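Local coordinates for hypothetical protein Atu0120 (Agrobacterium tumefaciens, PDB 2I6H), which is of unknown function but belongs to the DUF924 family of bacterial proteins and has an all-helical fold without strands, at residues D54-H65 against L88-R99. Residues are numbered along the deposited sequence; the frame is centred on the assembly and turned at random.
Sequences DNHFHDRFRDAH and LLLDQFPRNCFR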
ATOM      1  N   ASP A  54      18.153   4.507   5.619  1.00 11.24           N
ATOM      2  CA  ASP A  54      18.241   4.273   7.067  1.00 11.03           C
ATOM      3  C   ASP A  54      19.437   5.052   7.630  1.00 10.99           C
ATOM      4  O   ASP A  54      19.346   5.744   8.665  1.00 10.49           O
ATOM      5  CB  ASP A  54      18.433   2.776   7.353  1.00 11.67           C
ATOM      6  CG  ASP A  54      17.224   1.924   6.944  1.00 14.41           C
ATOM      7  OD1 ASP A  54      16.119   2.458   6.721  1.00 14.05           O
ATOM      8  OD2 ASP A  54      17.379   0.689   6.858  1.00 15.83           O
ATOM      9  N   ASN A  55      20.566   4.927   6.934  1.00 10.88           N
ATOM     10  CA  ASN A  55      21.823   5.616   7.299  0.50 10.87           C
ATOM     11  C   ASN A  55      21.615   7.120   7.355  1.00 11.01           C
ATOM     12  O   ASN A  55      22.059   7.822   8.286  1.00 11.19           O
ATOM     13  CB  ASN A  55      22.899   5.350   6.233  0.50 11.25           C
ATOM     14  CG  ASN A  55      23.818   4.202   6.586  0.50 14.51           C
ATOM     15  OD1 ASN A  55      23.374   3.150   7.001  0.50 16.78           O
ATOM     16  ND2 ASN A  55      25.116   4.395   6.368  0.50 15.94           N
ATOM     17  N   HIS A  56      20.978   7.629   6.313  1.00  9.49           N
ATOM     18  CA  HIS A  56      20.768   9.029   6.182  1.00  9.53           C
ATOM     19  C   HIS A  56      19.881   9.584   7.334  1.00  9.74           C
ATOM     20  O   HIS A  56      20.187  10.625   7.942  1.00  9.82           O
ATOM     21  CB  HIS A  56      20.142   9.251   4.786  1.00  9.66           C
ATOM     22  CG  HIS A  56      19.964  10.683   4.409  1.00 10.09           C
ATOM     23  ND1 HIS A  56      19.244  11.065   3.297  1.00 13.49           N
ATOM     24  CD2 HIS A  56      20.419  11.829   4.982  1.00  9.35           C
ATOM     25  CE1 HIS A  56      19.265  12.385   3.197  1.00 11.39           C
ATOM     26  NE2 HIS A  56      19.960  12.873   4.214  1.00 13.02           N
ATOM     27  N   PHE A  57      18.779   8.893   7.598  1.00  9.70           N
ATOM     28  CA  PHE A  57      17.819   9.278   8.645  1.00  9.50           C
ATOM     29  C   PHE A  57      18.580   9.281   9.982  1.00  9.81           C
ATOM     30  O   PHE A  57      18.480  10.209  10.777  1.00  8.85           O
ATOM     31  CB  PHE A  57      16.698   8.240   8.618  1.00  9.07           C
ATOM     32  CG  PHE A  57      15.421   8.647   9.303  1.00  9.05           C
ATOM     33  CD1 PHE A  57      15.249   9.918   9.878  1.00  8.42           C
ATOM     34  CD2 PHE A  57      14.363   7.718   9.363  1.00  9.49           C
ATOM     35  CE1 PHE A  57      14.041  10.260  10.528  1.00  8.53           C
ATOM     36  CE2 PHE A  57      13.172   8.054   9.992  1.00 10.24           C
ATOM     37  CZ  PHE A  57      13.015   9.329  10.582  1.00  9.50           C
ATOM     38  N   HIS A  58      19.380   8.253  10.206  1.00 10.49           N
ATOM     39  CA  HIS A  58      20.153   8.172  11.455  1.00 11.28           C
ATOM     40  C   HIS A  58      21.194   9.313  11.594  1.00 12.39           C
ATOM     41  O   HIS A  58      21.308   9.937  12.673  1.00 13.37           O
ATOM     42  CB  HIS A  58      20.846   6.811  11.536  1.00 12.00           C
ATOM     43  CG  HIS A  58      21.563   6.581  12.826  1.00 11.16           C
ATOM     44  ND1 HIS A  58      22.838   7.050  13.056  1.00 12.63           N
ATOM     45  CD2 HIS A  58      21.169   5.958  13.970  1.00 12.76           C
ATOM     46  CE1 HIS A  58      23.215   6.699  14.279  1.00 15.03           C
ATOM     47  NE2 HIS A  58      22.216   6.042  14.853  1.00 13.65           N
ATOM     48  N   ASP A  59      21.942   9.580  10.512  1.00 12.82           N
ATOM     49  CA  ASP A  59      22.918  10.668  10.510  0.60 13.53           C
ATOM     50  C   ASP A  59      22.279  12.007  10.888  1.00 13.05           C
ATOM     51  O   ASP A  59      22.847  12.768  11.693  1.00 14.05           O
ATOM     52  CB  ASP A  59      23.626  10.759   9.150  0.60 13.48           C
ATOM     53  CG  ASP A  59      24.696  11.857   9.099  0.60 16.74           C
ATOM     54  OD1 ASP A  59      25.489  12.003  10.051  0.60 20.51           O
ATOM     55  OD2 ASP A  59      24.769  12.564   8.068  0.60 21.52           O
ATOM     56  N   ARG A  60      21.115  12.298  10.325  1.00 12.47           N
ATOM     57  CA  ARG A  60      20.405  13.566  10.589  1.00 11.58           C
ATOM     58  C   ARG A  60      19.817  13.629  12.020  1.00 11.94           C
ATOM     59  O   ARG A  60      20.007  14.634  12.723  1.00 10.90           O
ATOM     60  CB  ARG A  60      19.271  13.780   9.567  1.00 12.45           C
ATOM     61  CG  ARG A  60      19.734  14.072   8.114  1.00 14.91           C
ATOM     62  CD  ARG A  60      20.348  15.448   7.877  1.00 17.57           C
ATOM     63  NE  ARG A  60      19.636  16.585   8.457  1.00 19.28           N
ATOM     64  CZ  ARG A  60      18.687  17.323   7.872  1.00 17.66           C
ATOM     65  NH1 ARG A  60      18.252  17.066   6.640  1.00 16.84           N
ATOM     66  NH2 ARG A  60      18.168  18.356   8.541  1.00 17.90           N
ATOM     67  N   PHE A  61      19.083  12.589  12.408  1.00 10.94           N
ATOM     68  CA  PHE A  61      18.086  12.726  13.476  1.00 10.63           C
ATOM     69  C   PHE A  61      18.205  11.777  14.662  1.00 10.96           C
ATOM     70  O   PHE A  61      17.291  11.716  15.488  1.00 10.83           O
ATOM     71  CB  PHE A  61      16.658  12.782  12.882  1.00 10.78           C
ATOM     72  CG  PHE A  61      16.468  13.908  11.898  1.00 12.76           C
ATOM     73  CD1 PHE A  61      16.810  15.231  12.255  1.00 12.38           C
ATOM     74  CD2 PHE A  61      15.965  13.655  10.615  1.00 11.25           C
ATOM     75  CE1 PHE A  61      16.675  16.303  11.334  1.00 14.02           C
ATOM     76  CE2 PHE A  61      15.800  14.688   9.688  1.00 13.25           C
ATOM     77  CZ  PHE A  61      16.158  16.031  10.046  1.00 13.94           C
ATOM     78  N   ARG A  62      19.331  11.046  14.765  1.00 10.54           N
ATOM     79  CA  ARG A  62      19.526  10.220  15.973  1.00 10.72           C
ATOM     80  C   ARG A  62      19.368  11.059  17.247  1.00  8.99           C
ATOM     81  O   ARG A  62      18.648  10.660  18.155  1.00  9.85           O
ATOM     82  CB  ARG A  62      20.880   9.483  15.979  1.00  9.73           C
ATOM     83  CG  ARG A  62      21.100   8.670  17.248  1.00 11.75           C
ATOM     84  CD  ARG A  62      21.926   9.475  18.259  1.00 13.18           C
ATOM     85  NE  ARG A  62      22.140   8.703  19.496  1.00 17.07           N
ATOM     86  CZ  ARG A  62      22.116   9.210  20.725  1.00 16.33           C
ATOM     87  NH1 ARG A  62      22.276   8.390  21.767  1.00 16.84           N
ATOM     88  NH2 ARG A  62      21.951  10.526  20.934  1.00 15.65           N
ATOM     89  N   ASP A  63      20.035  12.215  17.322  1.00 10.33           N
ATOM     90  CA  ASP A  63      19.961  13.039  18.553  1.00 10.81           C
ATOM     91  C   ASP A  63      18.530  13.478  18.852  1.00 11.27           C
ATOM     92  O   ASP A  63      18.101  13.463  20.012  1.00 11.57           O
ATOM     93  CB  ASP A  63      20.902  14.254  18.472  1.00 11.78           C
ATOM     94  CG  ASP A  63      22.352  13.866  18.628  1.00 16.16           C
ATOM     95  OD1 ASP A  63      22.640  12.704  19.050  1.00 14.29           O
ATOM     96  OD2 ASP A  63      23.217  14.711  18.307  1.00 20.47           O
ATOM     97  N   ALA A  64      17.817  13.873  17.792  1.00 11.06           N
ATOM     98  CA  ALA A  64      16.422  14.275  17.908  1.00 10.51           C
ATOM     99  C   ALA A  64      15.572  13.129  18.464  1.00 10.20           C
ATOM    100  O   ALA A  64      14.704  13.370  19.341  1.00  8.61           O
ATOM    101  CB  ALA A  64      15.894  14.753  16.572  1.00 10.23           C
ATOM    102  N   HIS A  65      15.821  11.896  17.979  1.00  9.51           N
ATOM    103  CA  HIS A  65      15.072  10.739  18.485  1.00  9.33           C
ATOM    104  C   HIS A  65      15.211  10.665  20.002  1.00  9.94           C
ATOM    105  O   HIS A  65      14.197  10.500  20.733  1.00  9.23           O
ATOM    106  CB  HIS A  65      15.551   9.398  17.910  1.00  9.07           C
ATOM    107  CG  HIS A  65      14.842   8.227  18.535  1.00  8.98           C
ATOM    108  ND1 HIS A  65      15.395   7.448  19.541  1.00 13.31           N
ATOM    109  CD2 HIS A  65      13.589   7.757  18.342  1.00  6.44           C
ATOM    110  CE1 HIS A  65      14.516   6.512  19.890  1.00  7.20           C
ATOM    111  NE2 HIS A  65      13.410   6.688  19.183  1.00 13.35           N
ATOM    112  N   LEU A  88       7.368  10.765  13.410  1.00  9.15           N
ATOM    113  CA  LEU A  88       8.485  10.322  12.565  1.00  9.34           C
ATOM    114  C   LEU A  88       9.656   9.915  13.437  1.00 10.84           C
ATOM    115  O   LEU A  88      10.325   8.893  13.180  1.00 10.32           O
ATOM    116  CB  LEU A  88       8.870  11.426  11.598  1.00 10.59           C
ATOM    117  CG  LEU A  88       7.757  11.754  10.607  1.00  9.42           C
ATOM    118  CD1 LEU A  88       8.271  12.901   9.711  1.00 10.06           C
ATOM    119  CD2 LEU A  88       7.317  10.544   9.776  1.00 10.72           C
ATOM    120  N   LEU A  89       9.894  10.660  14.511  1.00  9.98           N
ATOM    121  CA  LEU A  89      10.982  10.278  15.435  1.00  9.68           C
ATOM    122  C   LEU A  89      10.701   9.037  16.304  1.00 10.36           C
ATOM    123  O   LEU A  89      11.634   8.265  16.623  1.00 11.06           O
ATOM    124  CB  LEU A  89      11.256  11.439  16.370  1.00 10.36           C
ATOM    125  CG  LEU A  89      11.879  12.671  15.693  1.00  8.75           C
ATOM    126  CD1 LEU A  89      11.982  13.760  16.740  1.00 12.19           C
ATOM    127  CD2 LEU A  89      13.310  12.308  15.113  1.00  8.23           C
ATOM    128  N   LEU A  90       9.437   8.857  16.714  1.00  9.54           N
ATOM    129  CA  LEU A  90       9.126   7.855  17.752  1.00  9.73           C
ATOM    130  C   LEU A  90       8.492   6.569  17.229  1.00  9.02           C
ATOM    131  O   LEU A  90       8.559   5.525  17.902  1.00  9.17           O
ATOM    132  CB  LEU A  90       8.270   8.448  18.870  1.00  9.42           C
ATOM    133  CG  LEU A  90       8.965   9.583  19.643  1.00 10.95           C
ATOM    134  CD1 LEU A  90       7.971  10.244  20.544  1.00 12.22           C
ATOM    135  CD2 LEU A  90      10.199   9.039  20.443  1.00 10.59           C
ATOM    136  N   ASP A  91       7.937   6.636  16.018  1.00  8.17           N
ATOM    137  CA  ASP A  91       7.338   5.488  15.354  1.00  9.63           C
ATOM    138  C   ASP A  91       8.130   5.038  14.119  1.00 10.44           C
ATOM    139  O   ASP A  91       8.322   3.832  13.916  1.00 10.48           O
ATOM    140  CB  ASP A  91       5.871   5.808  14.963  1.00 10.32           C
ATOM    141  CG  ASP A  91       5.178   4.609  14.280  1.00 11.68           C
ATOM    142  OD1 ASP A  91       4.778   3.643  14.991  1.00 11.60           O
ATOM    143  OD2 ASP A  91       5.082   4.639  13.030  1.00 10.26           O
ATOM    144  N   GLN A  92       8.557   5.989  13.288  1.00  9.89           N
ATOM    145  CA  GLN A  92       9.287   5.620  12.065  1.00 10.54           C
ATOM    146  C   GLN A  92      10.786   5.388  12.261  1.00  9.65           C
ATOM    147  O   GLN A  92      11.319   4.316  11.893  1.00  9.83           O
ATOM    148  CB  GLN A  92       9.050   6.658  10.967  1.00  9.47           C
ATOM    149  CG  GLN A  92       7.610   6.684  10.498  1.00  9.52           C
ATOM    150  CD  GLN A  92       7.250   5.405   9.803  1.00 11.39           C
ATOM    151  OE1 GLN A  92       7.728   5.142   8.708  1.00 11.03           O
ATOM    152  NE2 GLN A  92       6.409   4.567  10.462  1.00 11.81           N
ATOM    153  N   PHE A  93      11.446   6.378  12.849  1.00  9.50           N
ATOM    154  CA  PHE A  93      12.910   6.304  13.100  1.00 10.29           C
ATOM    155  C   PHE A  93      13.393   4.938  13.661  1.00 10.34           C
ATOM    156  O   PHE A  93      14.344   4.350  13.118  1.00 11.20           O
ATOM    157  CB  PHE A  93      13.360   7.477  13.998  1.00 10.22           C
ATOM    158  CG  PHE A  93      14.853   7.539  14.197  1.00 10.53           C
ATOM    159  CD1 PHE A  93      15.645   8.409  13.389  1.00 12.58           C
ATOM    160  CD2 PHE A  93      15.490   6.736  15.164  1.00  9.91           C
ATOM    161  CE1 PHE A  93      17.051   8.474  13.561  1.00 10.93           C
ATOM    162  CE2 PHE A  93      16.889   6.800  15.347  1.00 10.04           C
ATOM    163  CZ  PHE A  93      17.686   7.674  14.536  1.00 10.84           C
ATOM    164  N   PRO A  94      12.744   4.405  14.723  1.00 11.10           N
ATOM    165  CA  PRO A  94      13.204   3.122  15.292  1.00 11.23           C
ATOM    166  C   PRO A  94      13.112   1.970  14.297  1.00 10.33           C
ATOM    167  O   PRO A  94      13.976   1.085  14.294  1.00 10.53           O
ATOM    168  CB  PRO A  94      12.206   2.860  16.448  1.00 11.30           C
ATOM    169  CG  PRO A  94      11.640   4.183  16.789  1.00 12.27           C
ATOM    170  CD  PRO A  94      11.582   4.933  15.463  1.00 10.83           C
ATOM    171  N   ARG A  95      12.097   2.011  13.428  1.00  9.00           N
ATOM    172  CA  ARG A  95      11.917   0.966  12.417  1.00 10.13           C
ATOM    173  C   ARG A  95      12.928   1.046  11.256  1.00 11.35           C
ATOM    174  O   ARG A  95      13.241   0.022  10.623  1.00 12.35           O
ATOM    175  CB  ARG A  95      10.466   0.971  11.918  1.00  9.12           C
ATOM    176  CG  ARG A  95       9.482   0.547  13.012  1.00  9.27           C
ATOM    177  CD  ARG A  95       7.991   0.715  12.639  1.00 11.38           C
ATOM    178  NE  ARG A  95       7.264  -0.093  13.617  1.00 10.91           N
ATOM    179  CZ  ARG A  95       7.103   0.226  14.917  1.00 12.67           C
ATOM    180  NH1 ARG A  95       6.514  -0.649  15.727  1.00 12.50           N
ATOM    181  NH2 ARG A  95       7.504   1.410  15.420  1.00 12.52           N
ATOM    182  N   ASN A  96      13.422   2.244  10.983  1.00 10.51           N
ATOM    183  CA  ASN A  96      14.514   2.399  10.019  1.00 11.84           C
ATOM    184  C   ASN A  96      15.879   2.129  10.632  1.00 11.78           C
ATOM    185  O   ASN A  96      16.758   1.558   9.960  1.00 12.16           O
ATOM    186  CB  ASN A  96      14.551   3.820   9.446  1.00 11.06           C
ATOM    187  CG  ASN A  96      13.364   4.124   8.559  1.00 14.00           C
ATOM    188  OD1 ASN A  96      12.358   4.712   9.023  1.00 12.91           O
ATOM    189  ND2 ASN A  96      13.442   3.671   7.280  1.00 14.34           N
ATOM    190  N   CYS A  97      16.081   2.567  11.870  1.00 11.12           N
ATOM    191  CA  CYS A  97      17.445   2.715  12.395  1.00 11.36           C
ATOM    192  C   CYS A  97      17.851   1.737  13.478  1.00 11.67           C
ATOM    193  O   CYS A  97      19.049   1.693  13.829  1.00 11.82           O
ATOM    194  CB  CYS A  97      17.686   4.160  12.881  1.00 10.04           C
ATOM    195  SG  CYS A  97      17.399   5.376  11.522  1.00 14.95           S
ATOM    196  N   PHE A  98      16.885   0.995  14.035  1.00 11.23           N
ATOM    197  CA  PHE A  98      17.214   0.033  15.109  1.00 11.58           C
ATOM    198  C   PHE A  98      16.804  -1.406  14.733  1.00 12.06           C
ATOM    199  O   PHE A  98      16.525  -2.228  15.611  1.00 11.67           O
ATOM    200  CB  PHE A  98      16.542   0.401  16.444  1.00 10.65           C
ATOM    201  CG  PHE A  98      16.830   1.777  16.948  1.00 10.18           C
ATOM    202  CD1 PHE A  98      18.123   2.349  16.887  1.00 11.28           C
ATOM    203  CD2 PHE A  98      15.803   2.501  17.547  1.00 10.02           C
ATOM    204  CE1 PHE A  98      18.367   3.646  17.415  1.00 10.20           C
ATOM    205  CE2 PHE A  98      16.027   3.777  18.096  1.00  8.51           C
ATOM    206  CZ  PHE A  98      17.300   4.350  18.056  1.00  9.54           C
ATOM    207  N   ARG A  99      16.814  -1.698  13.430  1.00 11.87           N
ATOM    208  CA  ARG A  99      16.286  -2.955  12.882  1.00 12.55           C
ATOM    209  C   ARG A  99      16.866  -4.179  13.588  1.00 11.69           C
ATOM    210  O   ARG A  99      18.031  -4.170  13.946  1.00 12.58           O
ATOM    211  CB  ARG A  99      16.600  -3.060  11.388  1.00 12.76           C
ATOM    212  CG  ARG A  99      15.836  -2.089  10.521  1.00 14.73           C
ATOM    213  CD  ARG A  99      16.271  -2.222   9.051  1.00 14.01           C
ATOM    214  NE  ARG A  99      15.755  -1.121   8.235  1.00 15.32           N
ATOM    215  CZ  ARG A  99      14.524  -1.046   7.727  1.00 15.54           C
ATOM    216  NH1 ARG A  99      13.606  -1.992   7.958  1.00 15.71           N
ATOM    217  NH2 ARG A  99      14.182   0.023   6.996  1.00 16.19           N
TER
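Leu89 lays its CD2 against Ala64 CB, 3.8 Å away, and close to Phe61 CB. The motif is a buried helix pair in an all-helical fold, made by helix 51-69 and helix 80-97. The axes of residues 54-65 and 88-97 cross at -125° and approach to 9.1 Å, and an aromatic cluster of Phe57, His65, Phe93 and Phe98 runs through the interface. Helix 29-41 adds Phe37 and Trp38 beside Phe57.

Phe93 is the central wedge. Its CG stands anti to the backbone N (chi1 -175°), which carries the ring across to helix 51-69. There its edge meets the face of Phe57 in a T-shaped stack, CD1 lying over the centre of that ring, with centroids 5.1 Å apart. The far end of the ring, CZ, comes 3.5 Å from Arg62 CA. His65 CB sits over one face of Phe93 in a CH-pi contact, and Cys97 SG over the opposite face, both toward the rim. Pro94 CG borders the pocket that takes His65 as a knob.

Asn96 puts OD1 at the edge of the Phe57 ring, while its ND2 donates to Asp54 OD1 at 3.0 Å. Cys97 SG also sits 3.5 Å from Asp54 O. Past the helix end, Phe98 turns its ring edge to the face of His65.

Arg99 closes the contact with a side-on salt bridge to Asp54, NH2 to OD1 and NE to OD2. OD1 also accepts from Asn96 ND2, and both donors come from the same face of the carboxylate. Arg99 NE reaches Asp54 OD2 at 2.8 Å from above the carboxylate plane, 43° out of it.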